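Local structure of acetylglutamate kinase (Streptococcus mutans, 3L86) at residues I93-T99 against T150-V154; A142-L146 against D187-I191. The protein probably catalyses the ATP-dependent phosphorylation of N-acetyl-L-glutamate to N-acetyl-L-glutamyl 5-phosphate, the second step of arginine biosynthesis in this bacterium. One frame throughout, in Å; residues are numbered along the deposited sequence.

Contact 1: I93-T99 against T150-V154; sequences INGLRVT and TYGYV. With NLG (N-acetyl-L-glutamate), chain C.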
loop_
_atom_site.group_PDB
_atom_site.type_symbol
_atom_site.label_atom_id
_atom_site.label_comp_id
_atom_site.label_asym_id
_atom_site.label_seq_id
_atom_site.Cartn_x
_atom_site.Cartn_y
_atom_site.Cartn_z
ATOM N N ILE A 93 -7.360 8.617 -14.052
ATOM C CA ILE A 93 -8.696 8.217 -14.437
ATOM C C ILE A 93 -9.204 7.331 -13.341
ATOM O O ILE A 93 -8.634 6.253 -13.105
ATOM C CB ILE A 93 -8.684 7.370 -15.713
ATOM C CG1 ILE A 93 -8.209 8.208 -16.893
ATOM C CG2 ILE A 93 -10.058 6.810 -15.994
ATOM C CD1 ILE A 93 -8.411 7.564 -18.240
ATOM N N ASN A 94 -10.254 7.773 -12.649
ATOM C CA ASN A 94 -10.835 6.926 -11.613
ATOM C C ASN A 94 -9.790 6.714 -10.518
ATOM O O ASN A 94 -9.677 5.625 -9.962
ATOM C CB ASN A 94 -11.246 5.565 -12.220
ATOM C CG ASN A 94 -12.533 5.648 -13.088
ATOM O OD1 ASN A 94 -12.598 5.070 -14.190
ATOM N ND2 ASN A 94 -13.558 6.339 -12.575
ATOM N N GLY A 95 -9.025 7.762 -10.228
ATOM C CA GLY A 95 -7.944 7.702 -9.252
ATOM C C GLY A 95 -6.709 6.858 -9.641
ATOM O O GLY A 95 -5.798 6.726 -8.838
ATOM N N LEU A 96 -6.656 6.340 -10.865
ATOM C CA LEU A 96 -5.486 5.521 -11.329
ATOM C C LEU A 96 -4.666 6.258 -12.394
ATOM O O LEU A 96 -5.235 6.807 -13.336
ATOM C CB LEU A 96 -5.980 4.163 -11.864
ATOM C CG LEU A 96 -6.827 3.333 -10.891
ATOM C CD1 LEU A 96 -7.372 2.115 -11.622
ATOM C CD2 LEU A 96 -6.004 2.855 -9.638
ATOM N N ARG A 97 -3.342 6.263 -12.270
ATOM C CA ARG A 97 -2.454 7.022 -13.210
ATOM C C ARG A 97 -2.336 6.276 -14.537
ATOM O O ARG A 97 -1.998 5.090 -14.522
ATOM C CB ARG A 97 -1.022 7.162 -12.615
ATOM C CG ARG A 97 0.003 8.086 -13.394
ATOM C CD ARG A 97 1.483 7.909 -12.779
ATOM N NE ARG A 97 1.395 8.243 -11.357
ATOM C CZ ARG A 97 1.460 9.493 -10.895
ATOM N NH1 ARG A 97 1.700 10.530 -11.723
ATOM N NH2 ARG A 97 1.310 9.704 -9.602
ATOM N N VAL A 98 -2.604 6.975 -15.648
ATOM C CA VAL A 98 -2.367 6.468 -16.985
ATOM C C VAL A 98 -0.845 6.420 -17.200
ATOM O O VAL A 98 -0.187 7.437 -17.001
ATOM C CB VAL A 98 -3.098 7.348 -18.046
ATOM C CG1 VAL A 98 -2.769 6.882 -19.521
ATOM C CG2 VAL A 98 -4.648 7.262 -17.819
ATOM N N THR A 99 -0.285 5.236 -17.521
ATOM C CA THR A 99 1.196 5.022 -17.448
ATOM C C THR A 99 1.746 4.411 -18.737
ATOM O O THR A 99 1.471 3.251 -19.059
ATOM C CB THR A 99 1.565 4.079 -16.209
ATOM O OG1 THR A 99 0.886 4.528 -15.014
ATOM C CG2 THR A 99 3.079 4.028 -15.943
ATOM N N THR A 150 -6.916 1.818 -22.168
ATOM C CA THR A 150 -7.205 2.945 -21.270
ATOM C C THR A 150 -6.070 3.448 -20.364
ATOM O O THR A 150 -5.886 4.649 -20.223
ATOM C CB THR A 150 -8.420 2.637 -20.412
ATOM O OG1 THR A 150 -9.509 2.262 -21.290
ATOM C CG2 THR A 150 -8.840 3.882 -19.603
ATOM N N TYR A 151 -5.335 2.536 -19.718
ATOM C CA TYR A 151 -4.370 2.877 -18.664
ATOM C C TYR A 151 -2.929 2.587 -19.048
ATOM O O TYR A 151 -2.027 3.057 -18.358
ATOM C CB TYR A 151 -4.617 2.092 -17.350
ATOM C CG TYR A 151 -5.995 2.247 -16.742
ATOM C CD1 TYR A 151 -6.366 3.390 -16.032
ATOM C CD2 TYR A 151 -6.934 1.271 -16.926
ATOM C CE1 TYR A 151 -7.692 3.501 -15.471
ATOM C CE2 TYR A 151 -8.205 1.378 -16.405
ATOM C CZ TYR A 151 -8.578 2.494 -15.683
ATOM O OH TYR A 151 -9.892 2.535 -15.192
ATOM N N GLY A 152 -2.667 1.816 -20.113
ATOM C CA GLY A 152 -1.257 1.539 -20.426
ATOM C C GLY A 152 -0.664 0.427 -19.542
ATOM O O GLY A 152 -1.276 -0.634 -19.416
ATOM N N TYR A 153 0.496 0.694 -18.909
ATOM C CA TYR A 153 1.243 -0.254 -18.055
ATOM C C TYR A 153 0.782 -0.314 -16.569
ATOM O O TYR A 153 1.612 -0.391 -15.659
ATOM C CB TYR A 153 2.762 0.044 -18.136
ATOM C CG TYR A 153 3.375 -0.556 -19.395
ATOM C CD1 TYR A 153 2.992 -0.122 -20.678
ATOM C CD2 TYR A 153 4.317 -1.581 -19.305
ATOM C CE1 TYR A 153 3.571 -0.744 -21.862
ATOM C CE2 TYR A 153 4.885 -2.156 -20.432
ATOM C CZ TYR A 153 4.497 -1.753 -21.703
ATOM O OH TYR A 153 5.091 -2.395 -22.791
ATOM N N VAL A 154 -0.514 -0.175 -16.334
ATOM C CA VAL A 154 -1.124 -0.362 -15.001
ATOM C C VAL A 154 -1.557 -1.823 -14.786
ATOM O O VAL A 154 -2.171 -2.441 -15.669
ATOM C CB VAL A 154 -2.277 0.645 -14.777
ATOM C CG1 VAL A 154 -3.049 0.370 -13.476
ATOM C CG2 VAL A 154 -1.663 2.089 -14.703
HETATM C CA NLG C . -0.110 4.191 -8.505
HETATM C C NLG C . -1.023 3.843 -9.537
HETATM O OXT NLG C . -1.924 4.569 -9.970
HETATM O O NLG C . -1.262 2.860 -10.136
HETATM C CB NLG C . 1.107 3.719 -7.690
HETATM C CG NLG C . 1.633 4.536 -6.439
HETATM C CD NLG C . 0.760 4.855 -5.152
HETATM O OE1 NLG C . -0.248 4.227 -5.006
HETATM O OE2 NLG C . 1.032 5.729 -4.312
HETATM C C7 NLG C . 0.563 6.418 -8.813
HETATM C C8 NLG C . 0.543 7.500 -8.277
HETATM O O7 NLG C . 1.066 6.126 -9.870
HETATM N N2 NLG C . -0.005 5.409 -8.272
#
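Thr99 is gripped through both its backbone polar atoms by the turn that leaves helix 148-151, making a single beta bridge with Gly152 beside the substrate pocket of this amino acid kinase fold. Thr99 N donates an almost straight bond to Tyr151 O (2.9 Å), and Thr99 O takes the N-H of Tyr153 at 2.7 Å. Gly152, with positive phi where the helix ends, puts its CA 3.5 Å from Thr99 O in a CA-H...O contact. Next to the bridge, the Tyr151 ring reaches the beta hairpin 92-97. Its edge meets Ile93 O in the ring plane, and CE1 also touches Ile93 CB and, obliquely, Leu96 CB, while Thr150 CG2 sits over one ring face and touches Ile93 CD1. The bridge ties this turn to the chain just after strand 96-97, whose Arg97 binds N-acetyl-L-glutamate. Arg97 N donates a nearly straight hydrogen bond to the substrate OXT (3.2 Å), and the side chain, CG anti to the backbone N (chi1 -173°) and bent at chi3, brings NE to the acetyl oxygen O7 at 2.6 Å. Thr99 OG1, also bonded to the substrate-binding Asn190, donates to Arg97 O (3.0 Å) from above the carbonyl plane.

Contact 2: A142-L146 against D187-I191; sequences AADYL and DMLNI. With NLG (N-acetyl-L-glutamate), chain C.
In the N-acetylglutamate-binding part of the amino acid kinase fold, strand 141-145 of a two-stranded antiparallel sheet passes over strand 188-190, which belongs to the large central sheet and carries the substrate-binding residue Asn190. The short segments run at 71° to each other with their axes 8.0 Å apart. No hydrogen bond joins them, and the space between is filled by side chains, chiefly that of Leu189. With CG anti to the carbonyl carbon (chi1 -51°), the side chain extends toward the other strand, and there the branch, set by chi2, divides. CD1 reaches the Asp144 backbone, 3.6 Å from Asp144 C, and also touches Ala143 CB. CD2 instead meets the Tyr145 ring at CE1 (3.7 Å) and CZ, the two side chains crossing at about a right angle. Ala143 CB, pointing into the crossing, has a second neighbour in Ile191 CD1 at 3.8 Å, and so fits between two branched residues of segment 187-191. Toward the far end, the Tyr145 hydroxyl comes only loosely near Asp187 OD1, with ring and carboxylate planes steeply inclined; the same ring has a cation-pi partner in Lys148. Asp144 turns away from the crossing, and its OD1 accepts the N-H of Tyr145 (2.8 Å) on the anti side of the carboxylate. On strand 188-190, Asn190 is extended from the backbone toward the substrate rather than toward strand 141-145. Its ND2 donates to the acetyl oxygen O7 of N-acetyl-L-glutamate at 3.3 Å, with an N-H...O angle of 167°.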
loop_
_atom_site.group_PDB
_atom_site.type_symbol
_atom_site.label_atom_id
_atom_site.label_comp_id
_atom_site.label_asym_id
_atom_site.label_seq_id
_atom_site.Cartn_x
_atom_site.Cartn_y
_atom_site.Cartn_z
ATOM N N ALA A 142 3.077 -11.237 -8.932
ATOM C CA ALA A 142 2.603 -11.393 -10.316
ATOM C C ALA A 142 1.410 -10.523 -10.558
ATOM O O ALA A 142 0.542 -10.405 -9.662
ATOM C CB ALA A 142 2.228 -12.845 -10.538
ATOM N N ALA A 143 1.339 -9.950 -11.781
ATOM C CA ALA A 143 0.269 -9.053 -12.241
ATOM C C ALA A 143 -0.103 -9.226 -13.729
ATOM O O ALA A 143 0.614 -9.892 -14.466
ATOM C CB ALA A 143 0.694 -7.576 -12.006
ATOM N N ASP A 144 -1.218 -8.624 -14.159
ATOM C CA ASP A 144 -1.570 -8.504 -15.588
ATOM C C ASP A 144 -2.093 -7.065 -15.853
ATOM O O ASP A 144 -2.347 -6.347 -14.910
ATOM C CB ASP A 144 -2.680 -9.501 -15.948
ATOM C CG ASP A 144 -2.638 -9.928 -17.411
ATOM O OD1 ASP A 144 -1.991 -9.244 -18.284
ATOM O OD2 ASP A 144 -3.211 -11.002 -17.676
ATOM N N TYR A 145 -2.230 -6.657 -17.130
ATOM C CA TYR A 145 -2.692 -5.285 -17.522
ATOM C C TYR A 145 -4.143 -5.141 -17.158
ATOM O O TYR A 145 -4.950 -5.998 -17.512
ATOM C CB TYR A 145 -2.566 -5.106 -19.053
ATOM C CG TYR A 145 -1.130 -5.176 -19.516
ATOM C CD1 TYR A 145 -0.389 -4.038 -19.622
ATOM C CD2 TYR A 145 -0.504 -6.413 -19.773
ATOM C CE1 TYR A 145 0.961 -4.090 -19.998
ATOM C CE2 TYR A 145 0.848 -6.466 -20.143
ATOM C CZ TYR A 145 1.544 -5.279 -20.265
ATOM O OH TYR A 145 2.857 -5.234 -20.659
ATOM N N LEU A 146 -4.459 -4.088 -16.464
ATOM C CA LEU A 146 -5.795 -3.798 -16.106
ATOM C C LEU A 146 -6.680 -3.568 -17.353
ATOM O O LEU A 146 -7.739 -4.065 -17.420
ATOM C CB LEU A 146 -5.825 -2.617 -15.130
ATOM C CG LEU A 146 -7.143 -2.206 -14.477
ATOM C CD1 LEU A 146 -7.903 -3.378 -13.866
ATOM C CD2 LEU A 146 -7.028 -1.067 -13.483
ATOM N N ASP A 187 7.442 -8.215 -17.981
ATOM C CA ASP A 187 7.418 -6.767 -17.974
ATOM C C ASP A 187 6.969 -6.196 -16.608
ATOM O O ASP A 187 5.985 -6.661 -16.037
ATOM C CB ASP A 187 6.486 -6.302 -19.105
ATOM C CG ASP A 187 7.029 -6.730 -20.503
ATOM O OD1 ASP A 187 6.257 -7.213 -21.322
ATOM O OD2 ASP A 187 8.259 -6.616 -20.743
ATOM N N MET A 188 7.681 -5.168 -16.135
ATOM C CA MET A 188 7.319 -4.423 -14.934
ATOM C C MET A 188 6.049 -3.581 -15.121
ATOM O O MET A 188 5.971 -2.847 -16.085
ATOM C CB MET A 188 8.472 -3.504 -14.513
ATOM C CG MET A 188 8.361 -3.122 -13.005
ATOM S SD MET A 188 9.485 -1.820 -12.411
ATOM C CE MET A 188 10.991 -2.720 -12.285
ATOM N N LEU A 189 5.097 -3.642 -14.167
ATOM C CA LEU A 189 3.834 -2.869 -14.214
ATOM C C LEU A 189 3.624 -1.981 -12.967
ATOM O O LEU A 189 4.080 -2.352 -11.887
ATOM C CB LEU A 189 2.588 -3.797 -14.365
ATOM C CG LEU A 189 2.568 -4.861 -15.478
ATOM C CD1 LEU A 189 1.201 -5.627 -15.522
ATOM C CD2 LEU A 189 2.862 -4.259 -16.818
ATOM N N ASN A 190 2.910 -0.858 -13.118
ATOM C CA ASN A 190 2.606 0.103 -12.031
ATOM C C ASN A 190 1.323 -0.386 -11.325
ATOM O O ASN A 190 0.284 -0.535 -11.998
ATOM C CB ASN A 190 2.458 1.543 -12.624
ATOM C CG ASN A 190 1.976 2.583 -11.602
ATOM O OD1 ASN A 190 1.975 2.327 -10.399
ATOM N ND2 ASN A 190 1.585 3.786 -12.088
ATOM N N ILE A 191 1.395 -0.689 -10.016
ATOM C CA ILE A 191 0.202 -1.193 -9.269
ATOM C C ILE A 191 -0.245 -0.155 -8.237
ATOM O O ILE A 191 0.589 0.310 -7.490
ATOM C CB ILE A 191 0.492 -2.457 -8.438
ATOM C CG1 ILE A 191 1.360 -3.458 -9.199
ATOM C CG2 ILE A 191 -0.897 -3.095 -7.877
ATOM C CD1 ILE A 191 0.718 -4.202 -10.332
HETATM C CA NLG C . -0.110 4.191 -8.505
HETATM C C NLG C . -1.023 3.843 -9.537
HETATM O OXT NLG C . -1.924 4.569 -9.970
HETATM O O NLG C . -1.262 2.860 -10.136
HETATM C CB NLG C . 1.107 3.719 -7.690
HETATM C CG NLG C . 1.633 4.536 -6.439
HETATM C CD NLG C . 0.760 4.855 -5.152
HETATM O OE1 NLG C . -0.248 4.227 -5.006
HETATM O OE2 NLG C . 1.032 5.729 -4.312
HETATM C C7 NLG C . 0.563 6.418 -8.813
HETATM C C8 NLG C . 0.543 7.500 -8.277
HETATM O O7 NLG C . 1.066 6.126 -9.870
HETATM N N2 NLG C . -0.005 5.409 -8.272
#

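Both contacts are partly buried and flank the same N-acetyl-L-glutamate, their centres 11 Å apart. Contact 1 combines two backbone bonds at Thr99, just past the hairpin that supplies Arg97, with the packing of Tyr151 against that hairpin. Contact 2 is apolar, with strands crossing through methyl groups and a ring. Asn190 and Arg97, one from each contact, converge on the acetyl oxygen of the substrate. The elements are also joined directly, since helix 148-151 follows strand 141-145 in the chain. Tyr153 O meets Asn190 N and Val154 O meets Leu146 N, each at 2.9 Å and each a probable hydrogen bond, so segment 150-154 borders both segments of contact 2.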